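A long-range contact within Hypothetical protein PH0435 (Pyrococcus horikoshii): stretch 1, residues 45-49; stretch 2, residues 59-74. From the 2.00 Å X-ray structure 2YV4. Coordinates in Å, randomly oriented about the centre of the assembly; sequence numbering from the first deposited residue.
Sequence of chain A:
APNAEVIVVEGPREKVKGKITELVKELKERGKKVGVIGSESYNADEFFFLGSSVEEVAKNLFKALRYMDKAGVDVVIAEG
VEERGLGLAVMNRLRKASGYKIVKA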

# COMPACT_ATOMS: atom_id res chain seq x y z
N ASP A 45 10.75 2.02 -3.08
CA ASP A 45 11.39 3.16 -3.72
C ASP A 45 10.73 4.46 -3.28
O ASP A 45 11.34 5.53 -3.32
CB ASP A 45 11.28 3.07 -5.24
CG ASP A 45 12.01 1.87 -5.81
OD1 ASP A 45 13.23 1.74 -5.56
OD2 ASP A 45 11.36 1.06 -6.49
N GLU A 46 9.47 4.36 -2.85
CA GLU A 46 8.71 5.53 -2.42
C GLU A 46 7.84 5.17 -1.23
O GLU A 46 7.35 4.04 -1.13
CB GLU A 46 7.81 6.02 -3.56
CG GLU A 46 8.54 6.40 -4.85
CD GLU A 46 9.19 7.77 -4.76
OE1 GLU A 46 8.87 8.52 -3.82
OE2 GLU A 46 10.02 8.08 -5.64
N PHE A 47 7.63 6.12 -0.33
CA PHE A 47 6.80 5.86 0.83
C PHE A 47 5.90 7.04 1.19
O PHE A 47 6.29 8.20 1.04
CB PHE A 47 7.67 5.49 2.04
CG PHE A 47 6.90 5.39 3.33
CD1 PHE A 47 6.97 6.40 4.28
CD2 PHE A 47 6.04 4.31 3.56
CE1 PHE A 47 6.20 6.34 5.45
CE2 PHE A 47 5.27 4.24 4.72
CZ PHE A 47 5.35 5.26 5.67
N PHE A 48 4.70 6.74 1.64
CA PHE A 48 3.75 7.76 2.07
C PHE A 48 2.97 7.12 3.21
O PHE A 48 2.48 6.00 3.08
CB PHE A 48 2.79 8.14 0.93
CG PHE A 48 2.07 9.45 1.14
CD1 PHE A 48 2.44 10.59 0.44
CD2 PHE A 48 1.00 9.53 2.03
CE1 PHE A 48 1.76 11.80 0.62
CE2 PHE A 48 0.31 10.73 2.22
CZ PHE A 48 0.70 11.87 1.51
N PHE A 49 2.88 7.82 4.33
CA PHE A 49 2.18 7.31 5.50
C PHE A 49 0.67 7.12 5.28
O PHE A 49 -0.03 8.04 4.84
CB PHE A 49 2.42 8.25 6.69
CG PHE A 49 1.78 7.79 7.96
CD1 PHE A 49 1.98 6.49 8.43
CD2 PHE A 49 0.98 8.65 8.71
CE1 PHE A 49 1.39 6.06 9.62
CE2 PHE A 49 0.40 8.23 9.91
CZ PHE A 49 0.60 6.94 10.36
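Stretch 2, residues 59-74: KNLFKALRYMDKAGVD

A helix packed against a strand must reconcile two rhythms: the strand turns alternate side chains toward its partner, while the helix offers a residue roughly every three or four positions. The contact between residues 45-49 and 59-74 of PH0435 is a compact example. Residues 46-49 form an extended strand, and the helix, already under way at residue 59, runs nearly antiparallel to it, with 163° between their N-to-C directions and 8.7 Å between the axes at closest approach. The register follows the direction: Phe48 lies nearest Ala64, with CA atoms 5.9 Å apart, and Glu46 lies nearest Met68, at 7.4 Å between CA atoms.

Glu46 and Phe48 point toward the helix, whereas Phe47 between them points away. Phe48 is the principal bump, and the hollow that receives it is made by a small residue. Ala64 lets the ring come down almost onto the helix backbone: its CA stands 3.7 Å from the centroid of the Phe48 ring, only 9° off the ring normal, in a CH-pi contact over the face, and its CB is 3.4 Å from Phe48 CD2. Larger side chains border this shallow seat. The ring of Tyr67 meets Phe48 obliquely, with Phe48 CD1 3.6 Å from Tyr67 CG and the planes inclined at 50°. Lys63 contributes the aliphatic part of its chain, its CG lying 3.8 Å from Phe48 CZ, and the selenomethionine at Met68 places CE 3.7 Å from Phe48 CB. Met68 leaves the helix sideways, but its end bends nearer the strand, where CE also comes within 3.8 Å of Phe47 C.

One step of the strand alternation away, Glu46 fits a second recess. Its CB lies 3.8 Å from Met68 SE, its CG 3.5 Å from Val73 CG2, and its CD 3.8 Å from Ala71 CB, so its CB and CG pack as aliphatic carbons against Met68 and Val73, while the carboxylate carbon CD rests beside the small Ala71 CB. The acid itself is engaged by a hydrogen bond from Tyr67 OH to Glu46 OE1, 3.2 Å long; Tyr67 thus serves both pockets.

The recess owes part of its shape to the way the chain leaves the helix. Gly72 adopts positive phi in a Schellman motif, a conformation that favours glycine, and Val73 N returns to Met68 O at 3.2 Å. Beyond this turn Val73 points toward the strand and supplies its share of the wall against Glu46. Side chains of the strand set into hollows where alanines make room and larger residues form the walls; the two stretches together bury 502 Å², both sides summed.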

# COMPACT_ATOMS: atom_id res chain seq x y z
N LYS A 59 -8.84 9.95 4.76
CA LYS A 59 -8.29 11.26 4.46
C LYS A 59 -6.99 11.29 3.67
O LYS A 59 -6.81 12.14 2.80
CB LYS A 59 -8.09 12.04 5.77
CG LYS A 59 -7.62 13.47 5.58
CD LYS A 59 -7.30 14.15 6.90
CE LYS A 59 -6.83 15.59 6.66
NZ LYS A 59 -6.47 16.29 7.93
N ASN A 60 -6.08 10.36 3.95
CA ASN A 60 -4.78 10.35 3.28
C ASN A 60 -4.61 9.48 2.03
O ASN A 60 -3.76 9.78 1.18
CB ASN A 60 -3.67 9.93 4.26
CG ASN A 60 -3.71 10.70 5.56
OD1 ASN A 60 -3.87 11.92 5.57
ND2 ASN A 60 -3.53 9.99 6.67
N LEU A 61 -5.39 8.42 1.91
CA LEU A 61 -5.24 7.50 0.78
C LEU A 61 -5.09 8.11 -0.61
O LEU A 61 -4.08 7.88 -1.28
CB LEU A 61 -6.37 6.46 0.78
CG LEU A 61 -6.16 5.32 -0.22
CD1 LEU A 61 -4.81 4.66 0.03
CD2 LEU A 61 -7.29 4.31 -0.08
N PHE A 62 -6.09 8.86 -1.06
CA PHE A 62 -6.03 9.46 -2.39
C PHE A 62 -4.89 10.47 -2.53
O PHE A 62 -4.30 10.61 -3.60
CB PHE A 62 -7.38 10.10 -2.73
CG PHE A 62 -8.40 9.11 -3.24
CD1 PHE A 62 -8.44 7.81 -2.73
CD2 PHE A 62 -9.32 9.47 -4.22
CE1 PHE A 62 -9.38 6.88 -3.20
CE2 PHE A 62 -10.26 8.55 -4.70
CZ PHE A 62 -10.29 7.26 -4.18
N LYS A 63 -4.57 11.17 -1.45
CA LYS A 63 -3.47 12.12 -1.49
C LYS A 63 -2.19 11.29 -1.68
O LYS A 63 -1.28 11.69 -2.42
CB LYS A 63 -3.39 12.90 -0.17
CG LYS A 63 -2.19 13.83 -0.07
CD LYS A 63 -2.30 14.74 1.15
CE LYS A 63 -1.08 15.64 1.26
NZ LYS A 63 -0.87 16.42 0.00
N ALA A 64 -2.14 10.14 -1.03
CA ALA A 64 -0.98 9.24 -1.13
C ALA A 64 -0.83 8.71 -2.55
O ALA A 64 0.26 8.69 -3.11
CB ALA A 64 -1.13 8.09 -0.15
N LEU A 65 -1.94 8.26 -3.13
CA LEU A 65 -1.93 7.73 -4.49
C LEU A 65 -1.51 8.80 -5.51
O LEU A 65 -0.82 8.49 -6.49
CB LEU A 65 -3.30 7.16 -4.84
CG LEU A 65 -3.70 5.89 -4.07
CD1 LEU A 65 -5.18 5.61 -4.22
CD2 LEU A 65 -2.86 4.72 -4.57
N ARG A 66 -1.90 10.05 -5.28
CA ARG A 66 -1.52 11.10 -6.21
C ARG A 66 -0.01 11.29 -6.12
O ARG A 66 0.66 11.53 -7.13
CB ARG A 66 -2.24 12.42 -5.89
CG ARG A 66 -3.74 12.34 -6.07
CD ARG A 66 -4.40 13.70 -5.99
NE ARG A 66 -5.84 13.59 -5.78
CZ ARG A 66 -6.42 13.47 -4.59
NH1 ARG A 66 -5.67 13.45 -3.50
NH2 ARG A 66 -7.74 13.35 -4.49
N TYR A 67 0.52 11.17 -4.91
CA TYR A 67 1.96 11.30 -4.69
C TYR A 67 2.68 10.22 -5.48
O TYR A 67 3.68 10.48 -6.15
CB TYR A 67 2.29 11.14 -3.20
CG TYR A 67 3.76 11.17 -2.91
CD1 TYR A 67 4.45 12.38 -2.80
CD2 TYR A 67 4.50 9.98 -2.82
CE1 TYR A 67 5.82 12.41 -2.61
CE2 TYR A 67 5.87 10.00 -2.63
CZ TYR A 67 6.53 11.22 -2.54
OH TYR A 67 7.90 11.25 -2.40
N MSE A 68 2.16 9.00 -5.39
CA MSE A 68 2.75 7.86 -6.09
C MSE A 68 2.77 8.04 -7.60
O MSE A 68 3.78 7.75 -8.26
CB MSE A 68 2.01 6.58 -5.74
CG MSE A 68 2.19 6.14 -4.29
SE MSE A 68 4.06 5.88 -3.83
CE MSE A 68 3.93 6.07 -1.90
N ASP A 69 1.67 8.52 -8.17
CA ASP A 69 1.64 8.72 -9.61
C ASP A 69 2.58 9.85 -10.03
O ASP A 69 3.25 9.75 -11.06
CB ASP A 69 0.21 9.00 -10.09
CG ASP A 69 -0.63 7.73 -10.17
OD1 ASP A 69 -0.05 6.64 -10.41
OD2 ASP A 69 -1.86 7.82 -10.00
N LYS A 70 2.63 10.91 -9.24
CA LYS A 70 3.52 12.03 -9.54
C LYS A 70 4.96 11.51 -9.54
O LYS A 70 5.82 12.02 -10.26
CB LYS A 70 3.35 13.13 -8.50
CG LYS A 70 4.23 14.35 -8.73
CD LYS A 70 4.01 15.39 -7.64
CE LYS A 70 4.76 16.68 -7.93
NZ LYS A 70 6.23 16.45 -8.01
N ALA A 71 5.21 10.49 -8.72
CA ALA A 71 6.54 9.90 -8.62
C ALA A 71 6.81 8.85 -9.70
O ALA A 71 7.91 8.32 -9.80
CB ALA A 71 6.74 9.28 -7.24
N GLY A 72 5.80 8.55 -10.51
CA GLY A 72 5.97 7.58 -11.57
C GLY A 72 6.12 6.12 -11.15
O GLY A 72 6.67 5.31 -11.90
N VAL A 73 5.63 5.78 -9.96
CA VAL A 73 5.72 4.41 -9.49
C VAL A 73 4.89 3.46 -10.36
O VAL A 73 3.79 3.80 -10.79
CB VAL A 73 5.25 4.30 -8.02
CG1 VAL A 73 5.06 2.85 -7.64
CG2 VAL A 73 6.27 4.95 -7.10
N ASP A 74 5.43 2.26 -10.61
CA ASP A 74 4.75 1.24 -11.42
C ASP A 74 3.70 0.48 -10.62
O ASP A 74 2.61 0.18 -11.13
CB ASP A 74 5.78 0.24 -11.96
CG ASP A 74 6.81 0.90 -12.85
OD1 ASP A 74 6.41 1.56 -13.83
OD2 ASP A 74 8.02 0.75 -12.57